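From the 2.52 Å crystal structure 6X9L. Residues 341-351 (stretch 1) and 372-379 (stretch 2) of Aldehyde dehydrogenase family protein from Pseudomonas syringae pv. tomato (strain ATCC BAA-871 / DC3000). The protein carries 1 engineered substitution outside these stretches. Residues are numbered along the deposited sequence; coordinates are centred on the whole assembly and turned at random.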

# COMPACT_ATOMS: atom_id res chain seq x y z
N ARG A 341 23.48 11.25 -18.48
CA ARG A 341 22.44 10.29 -18.76
C ARG A 341 21.59 10.76 -19.94
O ARG A 341 21.42 10.04 -20.93
CB ARG A 341 21.61 10.05 -17.49
CG ARG A 341 21.69 8.62 -16.97
CD ARG A 341 21.85 8.52 -15.46
NE ARG A 341 20.98 9.43 -14.72
CZ ARG A 341 21.19 9.77 -13.46
NH1 ARG A 341 22.22 9.26 -12.80
NH2 ARG A 341 20.36 10.62 -12.84
N VAL A 342 21.08 12.00 -19.87
CA VAL A 342 20.28 12.56 -20.95
C VAL A 342 21.04 12.52 -22.27
O VAL A 342 20.51 12.09 -23.31
CB VAL A 342 19.85 14.00 -20.60
CG1 VAL A 342 19.13 14.63 -21.76
CG2 VAL A 342 18.97 13.98 -19.38
N GLN A 343 22.30 12.97 -22.25
CA GLN A 343 23.15 12.93 -23.43
C GLN A 343 23.22 11.53 -24.03
O GLN A 343 23.22 11.36 -25.25
CB GLN A 343 24.54 13.42 -23.05
CG GLN A 343 25.08 14.52 -23.94
CD GLN A 343 24.21 15.74 -24.00
OE1 GLN A 343 24.19 16.44 -25.01
NE2 GLN A 343 23.49 16.02 -22.93
N ALA A 344 23.26 10.50 -23.18
CA ALA A 344 23.29 9.14 -23.70
C ALA A 344 21.96 8.77 -24.36
O ALA A 344 21.94 8.07 -25.38
CB ALA A 344 23.62 8.15 -22.58
N MET A 345 20.85 9.24 -23.79
CA MET A 345 19.54 8.95 -24.36
C MET A 345 19.37 9.62 -25.72
O MET A 345 18.77 9.04 -26.62
CB MET A 345 18.44 9.39 -23.40
CG MET A 345 18.29 8.50 -22.16
SD MET A 345 18.48 6.75 -22.57
CE MET A 345 16.92 6.32 -23.32
N ILE A 346 19.87 10.86 -25.86
CA ILE A 346 19.81 11.53 -27.15
C ILE A 346 20.59 10.75 -28.19
O ILE A 346 20.10 10.46 -29.29
CB ILE A 346 20.33 12.97 -27.03
CG1 ILE A 346 19.50 13.78 -26.05
CG2 ILE A 346 20.29 13.65 -28.35
CD1 ILE A 346 20.12 15.15 -25.77
N ASN A 347 21.84 10.39 -27.86
CA ASN A 347 22.64 9.61 -28.80
C ASN A 347 21.99 8.26 -29.11
O ASN A 347 22.09 7.78 -30.24
CB ASN A 347 24.05 9.44 -28.23
CG ASN A 347 24.85 10.74 -28.23
OD1 ASN A 347 24.91 11.46 -29.24
ND2 ASN A 347 25.46 11.05 -27.10
N ALA A 348 21.31 7.65 -28.14
CA ALA A 348 20.63 6.39 -28.42
C ALA A 348 19.52 6.59 -29.45
O ALA A 348 19.34 5.75 -30.35
CB ALA A 348 20.06 5.80 -27.13
N GLY A 349 18.78 7.69 -29.34
CA GLY A 349 17.71 7.95 -30.28
C GLY A 349 18.22 8.17 -31.70
O GLY A 349 17.66 7.64 -32.66
N ILE A 350 19.27 8.98 -31.84
CA ILE A 350 19.95 9.10 -33.13
C ILE A 350 20.31 7.72 -33.67
O ILE A 350 20.04 7.40 -34.83
CB ILE A 350 21.22 9.96 -32.99
CG1 ILE A 350 20.92 11.28 -32.26
CG2 ILE A 350 21.83 10.20 -34.35
CD1 ILE A 350 20.39 12.37 -33.13
N CYS A 351 20.91 6.87 -32.83
CA CYS A 351 21.47 5.61 -33.33
C CYS A 351 20.40 4.60 -33.69
O CYS A 351 20.68 3.68 -34.46
CB CYS A 351 22.43 4.99 -32.31
SG CYS A 351 24.16 5.55 -32.44
N TYR A 372 24.32 22.62 -19.55
CA TYR A 372 23.27 23.12 -20.42
C TYR A 372 23.02 22.13 -21.55
O TYR A 372 23.94 21.78 -22.29
CB TYR A 372 23.69 24.49 -20.95
CG TYR A 372 23.75 25.57 -19.89
CD1 TYR A 372 22.61 26.27 -19.53
CD2 TYR A 372 24.94 25.87 -19.25
CE1 TYR A 372 22.65 27.26 -18.56
CE2 TYR A 372 25.00 26.85 -18.29
CZ TYR A 372 23.85 27.54 -17.95
OH TYR A 372 23.90 28.50 -16.99
N THR A 373 21.77 21.70 -21.69
CA THR A 373 21.41 20.66 -22.65
C THR A 373 20.44 21.22 -23.68
O THR A 373 19.56 22.02 -23.35
CB THR A 373 20.80 19.44 -21.91
OG1 THR A 373 21.82 18.77 -21.16
CG2 THR A 373 20.19 18.46 -22.88
N ARG A 374 20.59 20.83 -24.92
CA ARG A 374 19.74 21.41 -25.96
C ARG A 374 18.34 20.82 -25.91
O ARG A 374 18.20 19.60 -25.78
CB ARG A 374 20.36 21.17 -27.33
CG ARG A 374 21.79 21.65 -27.43
CD ARG A 374 22.52 21.02 -28.62
NE ARG A 374 21.92 21.34 -29.91
CZ ARG A 374 22.19 20.67 -31.02
NH1 ARG A 374 23.02 19.64 -30.96
NH2 ARG A 374 21.63 21.00 -32.18
N PRO A 375 17.28 21.63 -26.00
CA PRO A 375 15.92 21.09 -26.10
C PRO A 375 15.77 20.27 -27.38
O PRO A 375 15.96 20.78 -28.48
CB PRO A 375 15.04 22.34 -26.13
CG PRO A 375 15.86 23.38 -25.44
CD PRO A 375 17.27 23.10 -25.86
N THR A 376 15.40 19.00 -27.22
CA THR A 376 15.48 18.05 -28.32
C THR A 376 14.12 17.43 -28.63
O THR A 376 13.37 17.06 -27.72
CB THR A 376 16.51 16.95 -28.02
OG1 THR A 376 17.77 17.56 -27.76
CG2 THR A 376 16.67 16.04 -29.23
N VAL A 377 13.82 17.34 -29.94
CA VAL A 377 12.59 16.76 -30.44
C VAL A 377 12.93 15.68 -31.47
O VAL A 377 13.67 15.94 -32.44
CB VAL A 377 11.65 17.82 -31.06
CG1 VAL A 377 10.44 17.17 -31.66
CG2 VAL A 377 11.21 18.79 -30.00
N PHE A 378 12.41 14.48 -31.25
CA PHE A 378 12.45 13.37 -32.18
C PHE A 378 11.07 13.14 -32.78
O PHE A 378 10.05 13.29 -32.10
CB PHE A 378 12.92 12.09 -31.49
CG PHE A 378 14.37 12.09 -31.15
CD1 PHE A 378 15.32 12.04 -32.15
CD2 PHE A 378 14.78 12.13 -29.83
CE1 PHE A 378 16.67 12.04 -31.83
CE2 PHE A 378 16.14 12.13 -29.51
CZ PHE A 378 17.08 12.09 -30.52
N SER A 379 11.04 12.74 -34.05
CA SER A 379 9.79 12.41 -34.70
C SER A 379 9.94 11.09 -35.44
O SER A 379 11.01 10.47 -35.44
CB SER A 379 9.35 13.52 -35.66
OG SER A 379 8.04 13.26 -36.13
O HOH W 1 22.42 18.36 -25.72

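Residues 341-351 belong to a helix that begins earlier in the chain and packs against an extended segment, 372-379, whose last residues, Thr376 to Ser379, lie in a strand. Helix and strand run in roughly the same direction, their axes 26° apart and 10.3 Å from each other at closest approach, a spacing that side chains must fill. No direct hydrogen bond joins the two stretches; the helix satisfies its own backbone, as in Gly349 N to Met345 O at 3.0 Å, and what holds the contact is mostly apolar packing.

From Thr376 the strand alternates: Thr376 and Phe378 point toward the helix, while Val377 between them lies out of reach. Before the strand, Thr373 also points toward the helix and Pro375 points away. Phe378 is covered most. With chi1 at -72° (m) and chi2 at -69°, it extends its ring to the helix backbone, where CZ lies 3.6 Å from Ile346 O. Gly349 makes this approach possible: an ideal CB there would point toward the strand and stand 3.0 Å from Phe378 CZ, too close for two carbons. Without one, the ring lies close against the backbone, with Phe378 CE1 4.2 Å from Gly349 C.

Two isoleucines one helical turn apart line this site. Both have CB directed sideways, yet their side chains bend nearer to the strand. Ile346, in the mt rotamer common in helices, places CG2 4.2 Å from Phe378 CZ and CD1 3.9 Å from Thr376 OG1 and 4.4 Å from Thr373 CG2. The two branches thus let one residue reach Phe378, Thr376 and Thr373. Ile350 has chi1 m as well, but its chi2 of -84° turns CD1 to the ring edge, 4.0 Å from Phe378 CE1.

The threonines are small and two-natured, offering a methyl and a hydroxyl. Thr373 has chi1 at -70° (m), and its CG2 meets Val342 CG1 at 4.1 Å; Val342, in the t rotamer with its CB toward the other stretch, offers CG1 to this methyl. Thr376, also m, turns its hydroxyl back along its own chain, donating from OG1 to Arg374 O at 2.9 Å. This bond helps satisfy a polar group beside the apolar CD1 of Ile346.

Gln343 provides the polar margin. Its chi1 of -128° lies between wells, and its end comes nearer than its sideways CB suggests. NE2 remains 3.7 Å from Thr373 OG1, without a hydrogen bond, but a water lies 2.7 Å from Gln343 OE1 and accepts from Arg374 N at 3.2 Å, linking the stretches.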